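Local coordinates for uncharacterized protein (Escherichia coli UMEA 3162-1, PDB 4X5M) that forms a homodimeric transporter, SemiSWEET, that lets sugars cross the membrane down their concentration gradient, probably by rocking movements that open its cavity to one side and then the other, at residues Lys25-Arg30 with Ala74-Ile79; Thr7-Ala12 with Ser58-Leu63. All blocks are in the same frame, centred on the assembly; numbering follows the deposited sequence.

Contact 1. Residues Lys25-Arg30 with Ala74-Ile79; sequences KTIRTR and APVLVI. With OLA (oleic acid), chain D.
Ile79 drives its CD1 into the hollow beside the backbone of Ile27, coming within 3.7 Å of Ile27 CA and also lying near Thr26 O. Its CG2 branch, anti to the backbone N, settles against Arg30, 3.9 Å from Arg30 CA, where the chain has just left the helix with positive phi. One isoleucine thus fills two adjacent dents at the end of helix 20-29. One turn before Ile79, Pro75 receives the tip of Ile27. Ile27 CG1 lies anti to the carbonyl carbon (chi1 -65°), and the extended chain carries CD1 to 3.8 Å from Pro75 CB. Val76 fits alongside, its CG2 near Ile27 CG1 and its CG1 4.2 Å from Thr26 CG2, the latter pair of side chains crossing at about a right angle. Thr26 OG1 is hydrogen-bonded to Gln22 O of its own helix. An oleic acid carboxylate lies near Ile79, with O2 3.6 Å from Ile79 CG1. The axes of helix segments 25-29 and 74-79 approach to 9.4 Å at 40°, a gap filled by the branched side chains of Ile27, Val76 and Ile79, and the meeting joins the first and third transmembrane helices of the three-helix bundle of the PQ-loop family.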
ATOM      1  N   LYS A  25       7.542 -13.013   4.812  1.00 34.36           N
ATOM      2  CA  LYS A  25       7.139 -14.415   4.867  1.00 38.75           C
ATOM      3  C   LYS A  25       7.151 -15.043   3.477  1.00 36.15           C
ATOM      4  O   LYS A  25       7.595 -16.179   3.302  1.00 31.65           O
ATOM      5  CB  LYS A  25       5.747 -14.553   5.485  1.00 40.41           C
ATOM      6  CG  LYS A  25       5.293 -15.994   5.668  1.00 48.98           C
ATOM      7  CD  LYS A  25       3.788 -16.085   5.847  1.00 54.87           C
ATOM      8  CE  LYS A  25       3.426 -17.061   6.954  1.00 60.19           C
ATOM      9  NZ  LYS A  25       4.165 -18.350   6.829  1.00 68.50           N
ATOM     10  N   THR A  26       6.654 -14.296   2.496  1.00 33.49           N
ATOM     11  CA  THR A  26       6.618 -14.760   1.113  1.00 28.22           C
ATOM     12  C   THR A  26       8.028 -14.973   0.578  1.00 27.61           C
ATOM     13  O   THR A  26       8.311 -15.978  -0.075  1.00 35.27           O
ATOM     14  CB  THR A  26       5.871 -13.765   0.199  1.00 33.10           C
ATOM     15  OG1 THR A  26       4.511 -13.644   0.635  1.00 35.19           O
ATOM     16  CG2 THR A  26       5.893 -14.240  -1.247  1.00 25.73           C
ATOM     17  N   ILE A  27       8.911 -14.024   0.865  1.00 27.40           N
ATOM     18  CA  ILE A  27      10.307 -14.118   0.454  1.00 29.51           C
ATOM     19  C   ILE A  27      10.992 -15.306   1.127  1.00 33.63           C
ATOM     20  O   ILE A  27      11.764 -16.033   0.500  1.00 35.75           O
ATOM     21  CB  ILE A  27      11.076 -12.818   0.779  1.00 35.38           C
ATOM     22  CG1 ILE A  27      10.524 -11.655  -0.050  1.00 25.70           C
ATOM     23  CG2 ILE A  27      12.565 -12.987   0.522  1.00 29.92           C
ATOM     24  CD1 ILE A  27      11.172 -10.322   0.255  1.00 26.84           C
ATOM     25  N   ARG A  28      10.686 -15.508   2.405  1.00 36.64           N
ATOM     26  CA  ARG A  28      11.299 -16.577   3.183  1.00 39.21           C
ATOM     27  C   ARG A  28      10.806 -17.961   2.761  1.00 40.62           C
ATOM     28  O   ARG A  28      11.601 -18.888   2.601  1.00 38.95           O
ATOM     29  CB  ARG A  28      11.035 -16.360   4.677  1.00 33.83           C
ATOM     30  CG  ARG A  28      11.699 -17.382   5.585  1.00 46.86           C
ATOM     31  CD  ARG A  28      11.365 -17.121   7.045  1.00 54.68           C
ATOM     32  NE  ARG A  28       9.924 -17.110   7.278  1.00 62.56           N
ATOM     33  CZ  ARG A  28       9.189 -18.201   7.470  1.00 61.50           C
ATOM     34  NH1 ARG A  28       9.759 -19.397   7.458  1.00 65.46           N
ATOM     35  NH2 ARG A  28       7.883 -18.096   7.673  1.00 60.04           N
ATOM     36  N   THR A  29       9.496 -18.098   2.575  1.00 38.65           N
ATOM     37  CA  THR A  29       8.899 -19.398   2.277  1.00 39.34           C
ATOM     38  C   THR A  29       8.794 -19.682   0.782  1.00 37.77           C
ATOM     39  O   THR A  29       8.553 -20.824   0.382  1.00 40.20           O
ATOM     40  CB  THR A  29       7.489 -19.522   2.891  1.00 40.23           C
ATOM     41  OG1 THR A  29       6.622 -18.541   2.308  1.00 40.46           O
ATOM     42  CG2 THR A  29       7.542 -19.319   4.396  1.00 39.34           C
ATOM     43  N   ARG A  30       8.964 -18.642  -0.034  1.00 35.02           N
ATOM     44  CA  ARG A  30       8.840 -18.748  -1.489  1.00 32.39           C
ATOM     45  C   ARG A  30       7.462 -19.262  -1.911  1.00 38.49           C
ATOM     46  O   ARG A  30       7.303 -19.824  -2.994  1.00 38.91           O
ATOM     47  CB  ARG A  30       9.936 -19.650  -2.066  1.00 39.76           C
ATOM     48  CG  ARG A  30      11.345 -19.096  -1.927  1.00 38.26           C
ATOM     49  CD  ARG A  30      12.364 -20.030  -2.560  1.00 51.38           C
ATOM     50  NE  ARG A  30      13.690 -19.423  -2.632  1.00 60.42           N
ATOM     51  CZ  ARG A  30      14.636 -19.577  -1.710  1.00 63.53           C
ATOM     52  NH1 ARG A  30      14.406 -20.322  -0.638  1.00 71.83           N
ATOM     53  NH2 ARG A  30      15.813 -18.985  -1.862  1.00 53.46           N
ATOM     54  N   ALA A  74       9.390  -6.047  -5.230  1.00 23.76           N
ATOM     55  CA  ALA A  74      10.130  -6.597  -6.366  1.00 26.25           C
ATOM     56  C   ALA A  74      10.587  -8.049  -6.151  1.00 26.95           C
ATOM     57  O   ALA A  74      10.427  -8.871  -7.052  1.00 26.80           O
ATOM     58  CB  ALA A  74      11.330  -5.707  -6.704  1.00 29.96           C
ATOM     59  N   PRO A  75      11.155  -8.376  -4.970  1.00 26.02           N
ATOM     60  CA  PRO A  75      11.518  -9.785  -4.770  1.00 28.25           C
ATOM     61  C   PRO A  75      10.309 -10.719  -4.785  1.00 24.76           C
ATOM     62  O   PRO A  75      10.429 -11.857  -5.237  1.00 24.49           O
ATOM     63  CB  PRO A  75      12.182  -9.783  -3.388  1.00 31.70           C
ATOM     64  CG  PRO A  75      12.688  -8.402  -3.222  1.00 35.84           C
ATOM     65  CD  PRO A  75      11.647  -7.538  -3.860  1.00 29.21           C
ATOM     66  N   VAL A  76       9.169 -10.242  -4.295  1.00 27.21           N
ATOM     67  CA  VAL A  76       7.940 -11.031  -4.303  1.00 25.22           C
ATOM     68  C   VAL A  76       7.517 -11.377  -5.730  1.00 26.84           C
ATOM     69  O   VAL A  76       7.158 -12.520  -6.021  1.00 27.43           O
ATOM     70  CB  VAL A  76       6.790 -10.291  -3.587  1.00 27.24           C
ATOM     71  CG1 VAL A  76       5.463 -10.997  -3.828  1.00 27.99           C
ATOM     72  CG2 VAL A  76       7.075 -10.186  -2.098  1.00 29.05           C
ATOM     73  N   LEU A  77       7.572 -10.390  -6.621  1.00 24.73           N
ATOM     74  CA  LEU A  77       7.223 -10.617  -8.020  1.00 23.36           C
ATOM     75  C   LEU A  77       8.221 -11.562  -8.687  1.00 25.48           C
ATOM     76  O   LEU A  77       7.833 -12.428  -9.473  1.00 24.19           O
ATOM     77  CB  LEU A  77       7.153  -9.293  -8.788  1.00 25.99           C
ATOM     78  CG  LEU A  77       6.808  -9.404 -10.279  1.00 24.75           C
ATOM     79  CD1 LEU A  77       5.536 -10.213 -10.482  1.00 28.83           C
ATOM     80  CD2 LEU A  77       6.669  -8.030 -10.912  1.00 26.97           C
ATOM     81  N   VAL A  78       9.502 -11.393  -8.366  1.00 27.19           N
ATOM     82  CA  VAL A  78      10.554 -12.257  -8.901  1.00 27.56           C
ATOM     83  C   VAL A  78      10.297 -13.724  -8.569  1.00 26.95           C
ATOM     84  O   VAL A  78      10.309 -14.581  -9.453  1.00 28.49           O
ATOM     85  CB  VAL A  78      11.946 -11.861  -8.363  1.00 28.27           C
ATOM     86  CG1 VAL A  78      12.953 -12.976  -8.614  1.00 31.00           C
ATOM     87  CG2 VAL A  78      12.416 -10.565  -8.997  1.00 28.77           C
ATOM     88  N   ILE A  79      10.060 -14.001  -7.292  1.00 27.57           N
ATOM     89  CA  ILE A  79       9.758 -15.355  -6.839  1.00 25.61           C
ATOM     90  C   ILE A  79       8.481 -15.878  -7.496  1.00 29.02           C
ATOM     91  O   ILE A  79       8.399 -17.049  -7.872  1.00 32.86           O
ATOM     92  CB  ILE A  79       9.611 -15.414  -5.302  1.00 30.72           C
ATOM     93  CG1 ILE A  79      10.902 -14.951  -4.625  1.00 33.44           C
ATOM     94  CG2 ILE A  79       9.252 -16.820  -4.847  1.00 32.06           C
ATOM     95  CD1 ILE A  79      10.789 -14.822  -3.121  1.00 28.74           C
TER
HETATM   96  C1  OLA D 201      14.804 -13.879  -4.040  1.00 58.73           C
HETATM   97  O1  OLA D 201      14.702 -15.075  -4.419  1.00 52.61           O
HETATM   98  O2  OLA D 201      13.932 -13.033  -4.374  1.00 65.11           O
HETATM   99  C2  OLA D 201      15.975 -13.453  -3.183  1.00 56.58           C
HETATM  100  C3  OLA D 201      16.050 -11.943  -3.157  1.00 50.18           C
HETATM  101  C4  OLA D 201      16.956 -11.461  -4.269  1.00 55.98           C
HETATM  102  C5  OLA D 201      16.691  -9.996  -4.538  1.00 47.17           C
HETATM  103  C6  OLA D 201      16.677  -9.759  -6.032  1.00 49.69           C
HETATM  104  C7  OLA D 201      15.635  -8.716  -6.371  1.00 47.76           C
HETATM  105  C8  OLA D 201      15.626  -8.469  -7.864  1.00 47.37           C
HETATM  106  C9  OLA D 201      16.828  -7.633  -8.245  1.00 45.74           C
HETATM  107  C10 OLA D 201      16.764  -6.795  -9.300  1.00 54.55           C
HETATM  108  C11 OLA D 201      15.489  -6.677 -10.108  1.00 40.99           C
HETATM  109  C12 OLA D 201      15.620  -5.530 -11.088  1.00 41.07           C
HETATM  110  C13 OLA D 201      15.402  -4.219 -10.363  1.00 47.10           C
HETATM  111  C14 OLA D 201      15.970  -3.079 -11.179  1.00 45.18           C
HETATM  112  C15 OLA D 201      15.767  -1.777 -10.436  1.00 47.36           C
HETATM  113  C16 OLA D 201      16.296  -0.621 -11.257  1.00 48.88           C
HETATM  114  C17 OLA D 201      15.624   0.656 -10.805  1.00 42.51           C
HETATM  115  C18 OLA D 201      16.332   1.848 -11.408  1.00 42.50           C

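Contact 2. Residues Thr7-Ala12 with Ser58-Leu63; sequences TGLFAA and SDFAVL. With OLB ((2S)-2,3-dihydroxypropyl (9Z)-octadec-9-enoate), chain G; OLA (oleic acid), chain F.
The three-helix bundle of a PQ-loop repeat brings its first and third transmembrane helices together here, at a close glycine-alanine meeting beside the start of helix 60-86. With no side chain on Gly8, Ala61 CB sits directly on its backbone, 3.6 Å from Gly8 C, and as a consequence Gly8 CA and Ala61 CA stand only 5.1 Å apart. One turn further along, Ala12 CB rests 3.9 Å from Ala61 O. Leu9 brings a larger side chain: its CG lies anti to the carbonyl carbon (chi1 -62°), and CD2 ends near the plane of the Phe60 ring, at its edge, 4.1 Å from Phe60 CD2, while also lying near Ala61. Oleic acid runs beside helix 3-17, its C18 3.5 Å from Ala12 O.

The second subunit packs on both segments, with its Ser49 on Thr7 and Ala11 and its Tyr53 on Ala61, so the contact borders the dimer interface. On the other side of Ala61 from Phe60 in sequence, Val62 CG1 approaches O23 of a bound monoolein at 3.4 Å. Asp59, the N-cap just before helix 60-86, uses OD1 twice, for Tyr53 OH of the second subunit and for Val62 N, tying the helix start to the dimer. The capping bond from Val62 N is nearly straight (168°) and reaches Asp59 OD1 over 3.1 Å, from above the carboxylate plane.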
ATOM      1  N   THR A   7       5.792  13.981  10.320  1.00 35.91           N
ATOM      2  CA  THR A   7       4.463  13.423  10.095  1.00 31.33           C
ATOM      3  C   THR A   7       4.483  12.429   8.938  1.00 25.68           C
ATOM      4  O   THR A   7       3.891  11.351   9.020  1.00 28.54           O
ATOM      5  CB  THR A   7       3.427  14.528   9.802  1.00 37.77           C
ATOM      6  OG1 THR A   7       3.448  15.496  10.857  1.00 41.85           O
ATOM      7  CG2 THR A   7       2.028  13.938   9.689  1.00 40.55           C
ATOM      8  N   GLY A   8       5.175  12.796   7.864  1.00 31.02           N
ATOM      9  CA  GLY A   8       5.302  11.932   6.705  1.00 30.62           C
ATOM     10  C   GLY A   8       6.083  10.670   7.012  1.00 29.07           C
ATOM     11  O   GLY A   8       5.717   9.579   6.572  1.00 32.74           O
ATOM     12  N   LEU A   9       7.165  10.820   7.771  1.00 29.78           N
ATOM     13  CA  LEU A   9       7.976   9.681   8.187  1.00 28.06           C
ATOM     14  C   LEU A   9       7.184   8.790   9.136  1.00 30.35           C
ATOM     15  O   LEU A   9       7.308   7.565   9.105  1.00 32.91           O
ATOM     16  CB  LEU A   9       9.270  10.154   8.852  1.00 31.71           C
ATOM     17  CG  LEU A   9      10.204  10.971   7.956  1.00 33.45           C
ATOM     18  CD1 LEU A   9      11.407  11.467   8.739  1.00 40.49           C
ATOM     19  CD2 LEU A   9      10.642  10.144   6.757  1.00 41.57           C
ATOM     20  N   PHE A  10       6.373   9.424   9.979  1.00 29.71           N
ATOM     21  CA  PHE A  10       5.458   8.717  10.868  1.00 29.85           C
ATOM     22  C   PHE A  10       4.483   7.888  10.039  1.00 29.61           C
ATOM     23  O   PHE A  10       4.240   6.715  10.328  1.00 29.00           O
ATOM     24  CB  PHE A  10       4.705   9.715  11.754  1.00 38.67           C
ATOM     25  CG  PHE A  10       3.846   9.079  12.811  1.00 39.32           C
ATOM     26  CD1 PHE A  10       4.384   8.720  14.036  1.00 36.15           C
ATOM     27  CD2 PHE A  10       2.494   8.868  12.591  1.00 39.32           C
ATOM     28  CE1 PHE A  10       3.594   8.146  15.015  1.00 43.48           C
ATOM     29  CE2 PHE A  10       1.699   8.293  13.567  1.00 37.25           C
ATOM     30  CZ  PHE A  10       2.249   7.934  14.781  1.00 45.01           C
ATOM     31  N   ALA A  11       3.943   8.511   8.997  1.00 28.20           N
ATOM     32  CA  ALA A  11       3.027   7.849   8.078  1.00 28.75           C
ATOM     33  C   ALA A  11       3.724   6.736   7.307  1.00 28.39           C
ATOM     34  O   ALA A  11       3.191   5.634   7.173  1.00 27.22           O
ATOM     35  CB  ALA A  11       2.429   8.861   7.111  1.00 27.36           C
ATOM     36  N   ALA A  12       4.914   7.039   6.798  1.00 28.39           N
ATOM     37  CA  ALA A  12       5.689   6.080   6.018  1.00 30.84           C
ATOM     38  C   ALA A  12       6.020   4.835   6.833  1.00 31.61           C
ATOM     39  O   ALA A  12       5.975   3.721   6.316  1.00 32.00           O
ATOM     40  CB  ALA A  12       6.965   6.730   5.499  1.00 32.59           C
ATOM     41  N   SER A  58      10.774  16.767  -3.885  1.00 39.16           N
ATOM     42  CA  SER A  58      11.725  16.821  -2.775  1.00 39.04           C
ATOM     43  C   SER A  58      11.053  16.326  -1.497  1.00 43.90           C
ATOM     44  O   SER A  58      11.134  16.963  -0.445  1.00 39.83           O
ATOM     45  CB  SER A  58      12.277  18.237  -2.585  1.00 34.14           C
ATOM     46  OG  SER A  58      12.972  18.671  -3.740  1.00 48.57           O
ATOM     47  N   ASP A  59      10.378  15.187  -1.613  1.00 44.35           N
ATOM     48  CA  ASP A  59       9.621  14.605  -0.515  1.00 37.23           C
ATOM     49  C   ASP A  59      10.264  13.297  -0.070  1.00 35.12           C
ATOM     50  O   ASP A  59      10.033  12.248  -0.671  1.00 34.91           O
ATOM     51  CB  ASP A  59       8.168  14.374  -0.942  1.00 32.78           C
ATOM     52  CG  ASP A  59       7.236  14.158   0.235  1.00 41.44           C
ATOM     53  OD1 ASP A  59       7.642  13.505   1.218  1.00 36.83           O
ATOM     54  OD2 ASP A  59       6.088  14.647   0.174  1.00 51.41           O
ATOM     55  N   PHE A  60      11.068  13.361   0.987  1.00 29.54           N
ATOM     56  CA  PHE A  60      11.796  12.186   1.449  1.00 37.24           C
ATOM     57  C   PHE A  60      10.867  11.160   2.089  1.00 32.91           C
ATOM     58  O   PHE A  60      11.170   9.968   2.106  1.00 35.13           O
ATOM     59  CB  PHE A  60      12.895  12.581   2.437  1.00 42.50           C
ATOM     60  CG  PHE A  60      13.773  11.433   2.848  1.00 57.95           C
ATOM     61  CD1 PHE A  60      14.753  10.955   1.994  1.00 58.70           C
ATOM     62  CD2 PHE A  60      13.613  10.827   4.084  1.00 53.09           C
ATOM     63  CE1 PHE A  60      15.560   9.895   2.363  1.00 49.11           C
ATOM     64  CE2 PHE A  60      14.417   9.767   4.459  1.00 50.17           C
ATOM     65  CZ  PHE A  60      15.392   9.300   3.599  1.00 49.20           C
ATOM     66  N   ALA A  61       9.738  11.625   2.618  1.00 35.04           N
ATOM     67  CA  ALA A  61       8.750  10.730   3.208  1.00 28.16           C
ATOM     68  C   ALA A  61       8.164   9.812   2.141  1.00 25.19           C
ATOM     69  O   ALA A  61       8.105   8.596   2.316  1.00 26.87           O
ATOM     70  CB  ALA A  61       7.650  11.522   3.893  1.00 27.29           C
ATOM     71  N   VAL A  62       7.735  10.408   1.033  1.00 25.23           N
ATOM     72  CA  VAL A  62       7.213   9.652  -0.098  1.00 27.65           C
ATOM     73  C   VAL A  62       8.303   8.771  -0.696  1.00 27.57           C
ATOM     74  O   VAL A  62       8.062   7.614  -1.047  1.00 29.36           O
ATOM     75  CB  VAL A  62       6.645  10.591  -1.185  1.00 30.48           C
ATOM     76  CG1 VAL A  62       6.333   9.822  -2.460  1.00 28.12           C
ATOM     77  CG2 VAL A  62       5.405  11.310  -0.668  1.00 34.25           C
ATOM     78  N   LEU A  63       9.508   9.325  -0.792  1.00 29.68           N
ATOM     79  CA  LEU A  63      10.651   8.616  -1.358  1.00 35.50           C
ATOM     80  C   LEU A  63      10.986   7.332  -0.605  1.00 24.41           C
ATOM     81  O   LEU A  63      10.955   6.246  -1.184  1.00 33.93           O
ATOM     82  CB  LEU A  63      11.880   9.527  -1.388  1.00 35.48           C
ATOM     83  CG  LEU A  63      12.183  10.202  -2.727  1.00 35.01           C
ATOM     84  CD1 LEU A  63      13.437  11.058  -2.630  1.00 44.89           C
ATOM     85  CD2 LEU A  63      12.327   9.157  -3.823  1.00 33.65           C
TER
HETATM   86  C1  OLB G 204       2.972   3.374  -1.251  0.50 40.18           C
HETATM   87  C2  OLB G 204       2.745   2.155  -0.387  0.50 41.27           C
HETATM   88  C3  OLB G 204       1.836   1.208  -1.139  0.50 41.19           C
HETATM   89  C4  OLB G 204       0.690   0.756  -0.255  0.50 46.06           C
HETATM   90  C5  OLB G 204      -0.568   0.602  -1.093  0.50 42.06           C
HETATM   91  O19 OLB G 204       2.909   3.279  -2.460  0.50 37.19           O
HETATM   92  O20 OLB G 204       3.242   4.616  -0.655  0.50 46.79           O
HETATM   93  C21 OLB G 204       2.906   5.714  -1.469  0.50 39.59           C
HETATM   94  C22 OLB G 204       2.923   6.970  -0.633  0.50 42.66           C
HETATM   95  O23 OLB G 204       4.072   7.718  -0.945  0.50 43.32           O
HETATM   96  C24 OLB G 204       1.693   7.790  -0.937  0.50 43.19           C
HETATM   97  O25 OLB G 204       0.693   7.486   0.010  0.50 38.42           O
HETATM   98  C6  OLB G 204      -1.775   0.212  -0.258  0.50 44.22           C
HETATM   99  C7  OLB G 204      -1.606  -1.192   0.295  0.50 49.75           C
HETATM  100  C8  OLB G 204      -2.640  -2.176  -0.240  0.50 45.61           C
HETATM  101  C9  OLB G 204      -3.871  -2.251   0.651  0.50 45.08           C
HETATM  102  C10 OLB G 204      -3.979  -3.089   1.707  0.50 42.48           C
HETATM  103  C11 OLB G 204      -2.868  -4.047   2.073  0.50 46.79           C
HETATM  104  C12 OLB G 204      -3.021  -5.351   1.313  0.50 49.48           C
HETATM  105  C13 OLB G 204      -1.661  -5.704   0.749  0.50 48.35           C
HETATM  106  C14 OLB G 204      -1.777  -6.572  -0.483  0.50 45.43           C
HETATM  107  C15 OLB G 204      -0.382  -6.812  -1.011  0.50 46.41           C
HETATM  108  C16 OLB G 204       0.233  -5.478  -1.376  0.50 46.43           C
HETATM  109  C17 OLB G 204       1.684  -5.444  -0.950  0.50 42.10           C
HETATM  110  C18 OLB G 204       2.007  -4.050  -0.465  0.50 44.78           C
HETATM  111  C12 OLA F 203      12.104   7.174  11.130  1.00 58.33           C
HETATM  112  C13 OLA F 203      11.100   6.177  10.595  1.00 60.52           C
HETATM  113  C14 OLA F 203      11.313   6.008   9.107  1.00 54.63           C
HETATM  114  C15 OLA F 203      10.147   5.249   8.514  1.00 45.91           C
HETATM  115  C16 OLA F 203      10.224   5.333   7.006  1.00 40.08           C
HETATM  116  C17 OLA F 203      10.665   3.997   6.452  1.00 47.69           C
HETATM  117  C18 OLA F 203       9.445   3.201   6.047  1.00 43.93           C

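How the contacts relate
Both contacts use helix 60-86, at places on opposite sides of the chain's centre and with centres about 25 Å apart. Contact 2 joins it to helix 3-17 and contact 1 to helix 20-29, successive helices that together make up most of the first transmembrane span. Contact 2 is the more buried, is built on small residues and has the second subunit within reach; contact 1 is only partly buried, and no other protein chain of the assembly touches it. Branched aliphatic side chains fill contact 1, which buries more surface, 285 against 169 Å². Apolar packing carries both, and bound lipid lies beside each. Polar chemistry differs: Asp59 in contact 2 bonds to the second subunit, whereas the Thr26 hydroxyl in contact 1 bonds within its own helix.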